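Local coordinates for protein Cag-Z (Helicobacter pylori, PDB 1S2X) that is of unknown function but is encoded in the cag pathogenicity island, which specifies a type IV secretion system, at residues Ala43-Asp48 with Leu56-Glu61; Ser72-Tyr77 with Gly165-Glu170. The protein carries 1 engineered substitution. All blocks are in the same frame, centred on the assembly; numbering follows the deposited sequence.

Contact 1 of 2, residues Ala43-Asp48 with Leu56-Glu61; sequences ATSLKD and LRRVQE
With CG of Arg58 set beside its backbone N (chi1 -69°) and the chain extended from CG to NE, the guanidinium is carried off helix 52-68 to the backbone carbonyls of Ser45 and Asp48. Leu46 and Arg58 run past each other in opposite directions, and at the foot of the arginine CD2 of Leu46 rests on CB of Arg58 at 3.7 Å and on CG2 of Val59 at 3.9 Å. Leu46 and Val59 are both buried, and their branched methyls let CD2 and CG2 meet without any polar atom needing a partner; the arginine gives its CB to the patch and carries its charge beyond it. There NH1 of Arg58 gives a weak hydrogen bond to O of Ser45, 3.0 Å long but bent to 124° at the hydrogen. O of Asp48 lies 3.1 Å above one face of the Arg58 guanidinium, offset toward its rim, a position that brings carbonyl and cation together without a hydrogen bond. The stronger polar partner of the arginine is Asp54, one turn earlier in the chain, which forms a salt bridge with NE and probably steadies the group. The contact thus folds the loop after helix 31-43 back against helix 52-68; Leu46 also touches Leu62 on that helix, and Val59 packs on Ala155 and Ile158 of helix 149-158.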
ATOM      1  N   ALA A  43      -3.169  19.213 -11.977  1.00 22.46           N
ATOM      2  CA  ALA A  43      -1.916  18.680 -12.535  1.00 28.44           C
ATOM      3  C   ALA A  43      -1.923  18.556 -14.045  1.00 26.03           C
ATOM      4  O   ALA A  43      -0.904  18.165 -14.628  1.00 26.51           O
ATOM      5  CB  ALA A  43      -1.613  17.335 -11.891  1.00 24.36           C
ATOM      6  N   THR A  44      -3.021  18.870 -14.734  1.00 27.65           N
ATOM      7  CA  THR A  44      -2.954  18.757 -16.193  1.00 30.39           C
ATOM      8  C   THR A  44      -1.962  19.733 -16.816  1.00 30.01           C
ATOM      9  O   THR A  44      -1.331  19.419 -17.836  1.00 27.85           O
ATOM     10  CB  THR A  44      -4.341  18.983 -16.831  1.00 38.47           C
ATOM     11  OG1 THR A  44      -4.815  20.267 -16.407  1.00 47.00           O
ATOM     12  CG2 THR A  44      -5.347  17.949 -16.355  1.00 31.40           C
ATOM     13  N   SER A  45      -1.779  20.922 -16.252  1.00 35.30           N
ATOM     14  CA  SER A  45      -0.845  21.904 -16.800  1.00 37.12           C
ATOM     15  C   SER A  45       0.614  21.465 -16.792  1.00 38.30           C
ATOM     16  O   SER A  45       1.429  22.063 -17.518  1.00 33.60           O
ATOM     17  CB  SER A  45      -0.988  23.233 -16.043  1.00 36.50           C
ATOM     18  OG  SER A  45      -0.383  23.189 -14.762  1.00 39.92           O
ATOM     19  N   LEU A  46       1.015  20.444 -16.038  1.00 31.70           N
ATOM     20  CA  LEU A  46       2.381  19.933 -16.119  1.00 30.92           C
ATOM     21  C   LEU A  46       2.776  19.618 -17.573  1.00 34.33           C
ATOM     22  O   LEU A  46       3.919  19.766 -17.998  1.00 28.36           O
ATOM     23  CB  LEU A  46       2.575  18.643 -15.319  1.00 26.40           C
ATOM     24  CG  LEU A  46       2.430  18.745 -13.805  1.00 26.73           C
ATOM     25  CD1 LEU A  46       2.445  17.346 -13.208  1.00 23.43           C
ATOM     26  CD2 LEU A  46       3.513  19.663 -13.240  1.00 25.09           C
ATOM     27  N   LYS A  47       1.784  19.162 -18.319  1.00 30.84           N
ATOM     28  CA  LYS A  47       1.976  18.798 -19.723  1.00 35.53           C
ATOM     29  C   LYS A  47       2.382  20.011 -20.545  1.00 29.74           C
ATOM     30  O   LYS A  47       3.068  19.914 -21.560  1.00 32.57           O
ATOM     31  CB  LYS A  47       0.684  18.174 -20.250  1.00 33.84           C
ATOM     32  CG  LYS A  47       0.730  17.681 -21.680  1.00 52.34           C
ATOM     33  CD  LYS A  47      -0.156  16.463 -21.882  1.00 56.96           C
ATOM     34  CE  LYS A  47       0.672  15.213 -22.134  1.00 58.51           C
ATOM     35  NZ  LYS A  47       1.878  15.505 -22.957  1.00 64.05           N
ATOM     36  N   ASP A  48       1.972  21.215 -20.122  1.00 33.63           N
ATOM     37  CA  ASP A  48       2.405  22.380 -20.896  1.00 39.15           C
ATOM     38  C   ASP A  48       3.666  23.009 -20.323  1.00 45.34           C
ATOM     39  O   ASP A  48       3.920  24.189 -20.596  1.00 39.34           O
ATOM     40  CB  ASP A  48       1.292  23.429 -20.979  1.00 37.85           C
ATOM     41  CG  ASP A  48       0.004  22.856 -21.538  1.00 38.42           C
ATOM     42  OD1 ASP A  48      -1.077  23.230 -21.039  1.00 46.87           O
ATOM     43  OD2 ASP A  48       0.066  22.031 -22.473  1.00 38.74           O
ATOM     44  N   LEU A  56       9.635  21.617 -13.039  1.00 31.33           N
ATOM     45  CA  LEU A  56       9.871  21.440 -11.601  1.00 33.74           C
ATOM     46  C   LEU A  56       9.248  22.565 -10.796  1.00 24.98           C
ATOM     47  O   LEU A  56       8.809  22.368  -9.669  1.00 29.58           O
ATOM     48  CB  LEU A  56      11.369  21.355 -11.307  1.00 36.79           C
ATOM     49  CG  LEU A  56      11.973  20.004 -11.701  1.00 34.30           C
ATOM     50  CD1 LEU A  56      13.383  19.876 -11.159  1.00 43.04           C
ATOM     51  CD2 LEU A  56      11.056  18.878 -11.220  1.00 26.65           C
ATOM     52  N   ARG A  57       9.236  23.752 -11.396  1.00 24.55           N
ATOM     53  CA  ARG A  57       8.538  24.865 -10.786  1.00 33.32           C
ATOM     54  C   ARG A  57       7.046  24.537 -10.694  1.00 36.82           C
ATOM     55  O   ARG A  57       6.382  24.841  -9.712  1.00 29.28           O
ATOM     56  CB  ARG A  57       8.698  26.146 -11.598  1.00 32.12           C
ATOM     57  CG  ARG A  57       7.945  27.315 -10.974  1.00 44.58           C
ATOM     58  CD  ARG A  57       8.918  28.096 -10.084  1.00 69.30           C
ATOM     59  NE  ARG A  57      10.209  28.260 -10.752  1.00 79.07           N
ATOM     60  CZ  ARG A  57      10.467  29.177 -11.674  1.00 82.56           C
ATOM     61  NH1 ARG A  57       9.547  30.046 -12.060  1.00 59.46           N
ATOM     62  NH2 ARG A  57      11.678  29.238 -12.220  1.00104.17           N
ATOM     63  N   ARG A  58       6.525  23.907 -11.747  1.00 27.93           N
ATOM     64  CA  ARG A  58       5.105  23.557 -11.731  1.00 21.25           C
ATOM     65  C   ARG A  58       4.873  22.392 -10.794  1.00 23.14           C
ATOM     66  O   ARG A  58       3.798  22.229 -10.222  1.00 19.86           O
ATOM     67  CB  ARG A  58       4.655  23.222 -13.152  1.00 31.84           C
ATOM     68  CG  ARG A  58       4.648  24.444 -14.066  1.00 32.00           C
ATOM     69  CD  ARG A  58       3.960  24.147 -15.391  1.00 36.59           C
ATOM     70  NE  ARG A  58       4.221  25.201 -16.371  1.00 33.56           N
ATOM     71  CZ  ARG A  58       3.389  25.536 -17.349  1.00 41.96           C
ATOM     72  NH1 ARG A  58       2.224  24.915 -17.497  1.00 32.94           N
ATOM     73  NH2 ARG A  58       3.747  26.513 -18.175  1.00 39.60           N
ATOM     74  N   VAL A  59       5.897  21.558 -10.623  1.00 25.10           N
ATOM     75  CA  VAL A  59       5.784  20.451  -9.660  1.00 24.84           C
ATOM     76  C   VAL A  59       5.802  20.983  -8.229  1.00 17.70           C
ATOM     77  O   VAL A  59       4.989  20.562  -7.400  1.00 21.63           O
ATOM     78  CB  VAL A  59       6.902  19.422  -9.867  1.00 26.77           C
ATOM     79  CG1 VAL A  59       6.925  18.421  -8.709  1.00 29.08           C
ATOM     80  CG2 VAL A  59       6.742  18.694 -11.193  1.00 21.67           C
ATOM     81  N   GLN A  60       6.656  21.923  -7.860  1.00 18.53           N
ATOM     82  CA  GLN A  60       6.515  22.642  -6.603  1.00 27.08           C
ATOM     83  C   GLN A  60       5.121  23.213  -6.357  1.00 22.79           C
ATOM     84  O   GLN A  60       4.493  23.054  -5.313  1.00 21.58           O
ATOM     85  CB  GLN A  60       7.470  23.855  -6.559  1.00 30.45           C
ATOM     86  CG  GLN A  60       8.926  23.483  -6.353  1.00 35.37           C
ATOM     87  CD  GLN A  60       9.711  24.690  -5.861  1.00 51.49           C
ATOM     88  OE1 GLN A  60       9.168  25.632  -5.286  1.00 65.26           O
ATOM     89  NE2 GLN A  60      11.008  24.622  -6.087  1.00 49.03           N
ATOM     90  N   GLU A  61       4.565  23.936  -7.325  1.00 24.47           N
ATOM     91  CA  GLU A  61       3.216  24.487  -7.146  1.00 22.79           C
ATOM     92  C   GLU A  61       2.176  23.400  -6.960  1.00 18.86           C
ATOM     93  O   GLU A  61       1.188  23.543  -6.240  1.00 27.91           O
ATOM     94  CB  GLU A  61       2.866  25.371  -8.351  1.00 21.08           C
ATOM     95  CG  GLU A  61       1.666  26.279  -8.157  1.00 31.95           C
ATOM     96  CD  GLU A  61       1.761  27.076  -6.867  1.00 41.40           C
ATOM     97  OE1 GLU A  61       2.737  27.837  -6.704  1.00 63.52           O
ATOM     98  OE2 GLU A  61       0.876  26.930  -6.003  1.00 47.57           O
TER

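Contact 2 of 2, residues Ser72-Tyr77 with Gly165-Glu170; sequences SFDAYY and GKKLNE
Two helices of this largely helical protein, 74-101 and 161-183, pack side by side here, and Lys167 of the second bridges them at the surface by meeting Asp74 and Tyr77 in the N-terminal part of the first. NZ of Lys167 lies 2.6 Å from OD2 of Asp74 in a salt bridge with a short hydrogen bond, approaching from above the carboxylate plane, 39° out of it. The same ammonium sits over one face of the Tyr77 ring in a cation-pi contact, 4.3 Å from the centroid and 27° off the ring normal. A bend at chi3 turns the end of the lysine across the ring face toward Asp74, and the side chains of Lys167 and Tyr77 cross at about a right angle. Lysine suits this place because its flexible chain can pack against an aromatic ring while its charge meets an acid. A chi1 of -179° swings the Tyr77 ring away from its own backbone N to the base of that lysine: CE1 of Tyr77 is 3.6 Å from CB of Lys167, and O of Lys167 lies in the ring plane at the edge, 3.3 Å from CE1 of Tyr77. Farther out, OH of Tyr77 is merely near OE1 of Glu170, at 3.7 Å, with no hydrogen bond. Tyr77 also touches Ile171 of helix 161-183, whereas the buried Tyr76 and Leu168 pack on helix 105-135, against Val134 and against Val127 and Ser131, respectively.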
ATOM      1  N   SER A  72      -3.044  13.828   1.700  1.00 47.02           N
ATOM      2  CA  SER A  72      -2.117  13.261   2.675  1.00 48.39           C
ATOM      3  C   SER A  72      -1.911  11.775   2.416  1.00 39.65           C
ATOM      4  O   SER A  72      -2.857  10.996   2.385  1.00 44.09           O
ATOM      5  CB  SER A  72      -2.630  13.463   4.107  1.00 45.79           C
ATOM      6  OG  SER A  72      -1.549  13.586   5.024  1.00 50.86           O
ATOM      7  N   PHE A  73      -0.649  11.406   2.239  1.00 40.06           N
ATOM      8  CA  PHE A  73      -0.329  10.002   2.027  1.00 36.87           C
ATOM      9  C   PHE A  73      -0.200   9.287   3.366  1.00 45.04           C
ATOM     10  O   PHE A  73      -0.380   8.076   3.432  1.00 48.81           O
ATOM     11  CB  PHE A  73       0.964   9.861   1.240  1.00 32.91           C
ATOM     12  CG  PHE A  73       0.885  10.446  -0.161  1.00 26.83           C
ATOM     13  CD1 PHE A  73      -0.316  10.405  -0.865  1.00 34.42           C
ATOM     14  CD2 PHE A  73       2.008  11.005  -0.733  1.00 30.77           C
ATOM     15  CE1 PHE A  73      -0.373  10.928  -2.144  1.00 34.14           C
ATOM     16  CE2 PHE A  73       1.932  11.559  -2.006  1.00 35.80           C
ATOM     17  CZ  PHE A  73       0.739  11.529  -2.700  1.00 29.92           C
ATOM     18  N   ASP A  74       0.106  10.075   4.393  1.00 44.36           N
ATOM     19  CA  ASP A  74       0.199   9.535   5.749  1.00 49.46           C
ATOM     20  C   ASP A  74      -1.005   8.663   6.080  1.00 44.00           C
ATOM     21  O   ASP A  74      -0.897   7.613   6.721  1.00 40.94           O
ATOM     22  CB  ASP A  74       0.365  10.695   6.738  1.00 47.84           C
ATOM     23  CG  ASP A  74       1.726  11.371   6.539  1.00 62.64           C
ATOM     24  OD1 ASP A  74       1.861  12.576   6.833  1.00 82.05           O
ATOM     25  OD2 ASP A  74       2.659  10.688   6.078  1.00 63.99           O
ATOM     26  N   ALA A  75      -2.185   9.079   5.613  1.00 33.54           N
ATOM     27  CA  ALA A  75      -3.378   8.272   5.895  1.00 28.85           C
ATOM     28  C   ALA A  75      -3.244   6.874   5.312  1.00 44.80           C
ATOM     29  O   ALA A  75      -3.579   5.888   5.973  1.00 51.45           O
ATOM     30  CB  ALA A  75      -4.596   8.964   5.314  1.00 27.87           C
ATOM     31  N   TYR A  76      -2.764   6.776   4.069  1.00 48.38           N
ATOM     32  CA  TYR A  76      -2.618   5.461   3.434  1.00 51.00           C
ATOM     33  C   TYR A  76      -1.592   4.624   4.205  1.00 38.91           C
ATOM     34  O   TYR A  76      -1.715   3.401   4.177  1.00 37.03           O
ATOM     35  CB  TYR A  76      -2.195   5.528   1.963  1.00 41.99           C
ATOM     36  CG  TYR A  76      -3.125   6.333   1.090  1.00 49.22           C
ATOM     37  CD1 TYR A  76      -2.664   7.072   0.009  1.00 45.78           C
ATOM     38  CD2 TYR A  76      -4.492   6.355   1.355  1.00 52.67           C
ATOM     39  CE1 TYR A  76      -3.534   7.807  -0.777  1.00 46.25           C
ATOM     40  CE2 TYR A  76      -5.363   7.088   0.576  1.00 50.24           C
ATOM     41  CZ  TYR A  76      -4.878   7.811  -0.491  1.00 55.99           C
ATOM     42  OH  TYR A  76      -5.747   8.541  -1.271  1.00 82.86           O
ATOM     43  N   TYR A  77      -0.643   5.301   4.832  1.00 40.71           N
ATOM     44  CA  TYR A  77       0.384   4.704   5.673  1.00 47.23           C
ATOM     45  C   TYR A  77      -0.300   3.964   6.825  1.00 47.09           C
ATOM     46  O   TYR A  77       0.038   2.820   7.128  1.00 43.13           O
ATOM     47  CB  TYR A  77       1.386   5.729   6.227  1.00 42.06           C
ATOM     48  CG  TYR A  77       2.466   5.090   7.082  1.00 46.49           C
ATOM     49  CD1 TYR A  77       3.463   4.328   6.495  1.00 47.08           C
ATOM     50  CD2 TYR A  77       2.505   5.217   8.466  1.00 49.23           C
ATOM     51  CE1 TYR A  77       4.461   3.728   7.237  1.00 56.98           C
ATOM     52  CE2 TYR A  77       3.497   4.618   9.224  1.00 57.78           C
ATOM     53  CZ  TYR A  77       4.479   3.873   8.608  1.00 63.47           C
ATOM     54  OH  TYR A  77       5.486   3.263   9.328  1.00 62.97           O
ATOM     55  N   GLY A 165       7.272   6.220  -0.183  1.00 30.72           N
ATOM     56  CA  GLY A 165       7.891   4.968  -0.612  1.00 25.87           C
ATOM     57  C   GLY A 165       8.755   4.424   0.523  1.00 38.14           C
ATOM     58  O   GLY A 165       8.594   3.260   0.904  1.00 37.92           O
ATOM     59  N   LYS A 166       9.635   5.250   1.085  1.00 37.79           N
ATOM     60  CA  LYS A 166      10.427   4.864   2.250  1.00 41.95           C
ATOM     61  C   LYS A 166       9.522   4.287   3.335  1.00 49.79           C
ATOM     62  O   LYS A 166       9.712   3.211   3.901  1.00 42.50           O
ATOM     63  CB  LYS A 166      11.195   6.030   2.876  1.00 42.93           C
ATOM     64  CG  LYS A 166      12.308   6.658   2.058  1.00 48.75           C
ATOM     65  CD  LYS A 166      12.610   8.068   2.537  1.00 50.18           C
ATOM     66  CE  LYS A 166      13.327   8.914   1.502  1.00 46.40           C
ATOM     67  NZ  LYS A 166      14.456   8.194   0.851  1.00 51.30           N
ATOM     68  N   LYS A 167       8.478   5.060   3.652  1.00 47.34           N
ATOM     69  CA  LYS A 167       7.617   4.581   4.736  1.00 39.43           C
ATOM     70  C   LYS A 167       6.949   3.278   4.327  1.00 45.06           C
ATOM     71  O   LYS A 167       6.712   2.402   5.168  1.00 46.94           O
ATOM     72  CB  LYS A 167       6.627   5.668   5.127  1.00 38.37           C
ATOM     73  CG  LYS A 167       7.289   6.898   5.739  1.00 44.26           C
ATOM     74  CD  LYS A 167       6.354   7.624   6.694  1.00 50.78           C
ATOM     75  CE  LYS A 167       5.195   8.286   5.973  1.00 56.36           C
ATOM     76  NZ  LYS A 167       4.046   8.583   6.888  1.00 79.37           N
ATOM     77  N   LEU A 168       6.659   3.122   3.033  1.00 33.46           N
ATOM     78  CA  LEU A 168       6.041   1.874   2.594  1.00 36.66           C
ATOM     79  C   LEU A 168       7.050   0.735   2.720  1.00 44.21           C
ATOM     80  O   LEU A 168       6.670  -0.393   3.029  1.00 44.38           O
ATOM     81  CB  LEU A 168       5.542   1.965   1.157  1.00 36.26           C
ATOM     82  CG  LEU A 168       4.061   1.751   0.879  1.00 37.65           C
ATOM     83  CD1 LEU A 168       3.189   2.412   1.936  1.00 42.63           C
ATOM     84  CD2 LEU A 168       3.697   2.286  -0.502  1.00 42.61           C
ATOM     85  N   ASN A 169       8.327   1.042   2.486  1.00 42.12           N
ATOM     86  CA  ASN A 169       9.370   0.035   2.607  1.00 44.26           C
ATOM     87  C   ASN A 169       9.468  -0.522   4.025  1.00 39.10           C
ATOM     88  O   ASN A 169       9.680  -1.726   4.182  1.00 39.87           O
ATOM     89  CB  ASN A 169      10.743   0.575   2.206  1.00 51.94           C
ATOM     90  CG  ASN A 169      10.823   0.946   0.740  1.00 62.89           C
ATOM     91  OD1 ASN A 169       9.850   0.798  -0.003  1.00 72.36           O
ATOM     92  ND2 ASN A 169      11.991   1.440   0.332  1.00 76.76           N
ATOM     93  N   GLU A 170       9.339   0.312   5.046  1.00 39.07           N
ATOM     94  CA  GLU A 170       9.342  -0.151   6.428  1.00 44.95           C
ATOM     95  C   GLU A 170       8.180  -1.097   6.723  1.00 45.29           C
ATOM     96  O   GLU A 170       8.319  -2.074   7.464  1.00 44.04           O
ATOM     97  CB  GLU A 170       9.259   1.026   7.401  1.00 49.58           C
ATOM     98  CG  GLU A 170      10.386   2.030   7.225  1.00 54.79           C
ATOM     99  CD  GLU A 170      10.181   3.241   8.127  1.00 65.29           C
ATOM    100  OE1 GLU A 170       9.008   3.604   8.353  1.00 75.55           O
ATOM    101  OE2 GLU A 170      11.197   3.789   8.605  1.00 65.75           O
TER

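Overall arrangement
Contact 1 is partly buried and lies toward one end of the elongated chain, its centre about 26 Å from that of the chain; contact 2 is a surface contact only about 8 Å from the chain centre. Their own centres are about 23 Å apart and they do not touch. Contact 1 is local, tying a loop to the helix that soon follows it, whereas contact 2 joins helices from distant parts of the sequence, with 87 residues between its segments. They share no element, although helices 52-68 and 74-101 are consecutive. Each employs a long basic side chain, but the polar atoms the arginine meets across contact 1 are main-chain oxygens, its salt bridge staying within its own helix, while the lysine's carboxylate and aromatic face lie across contact 2.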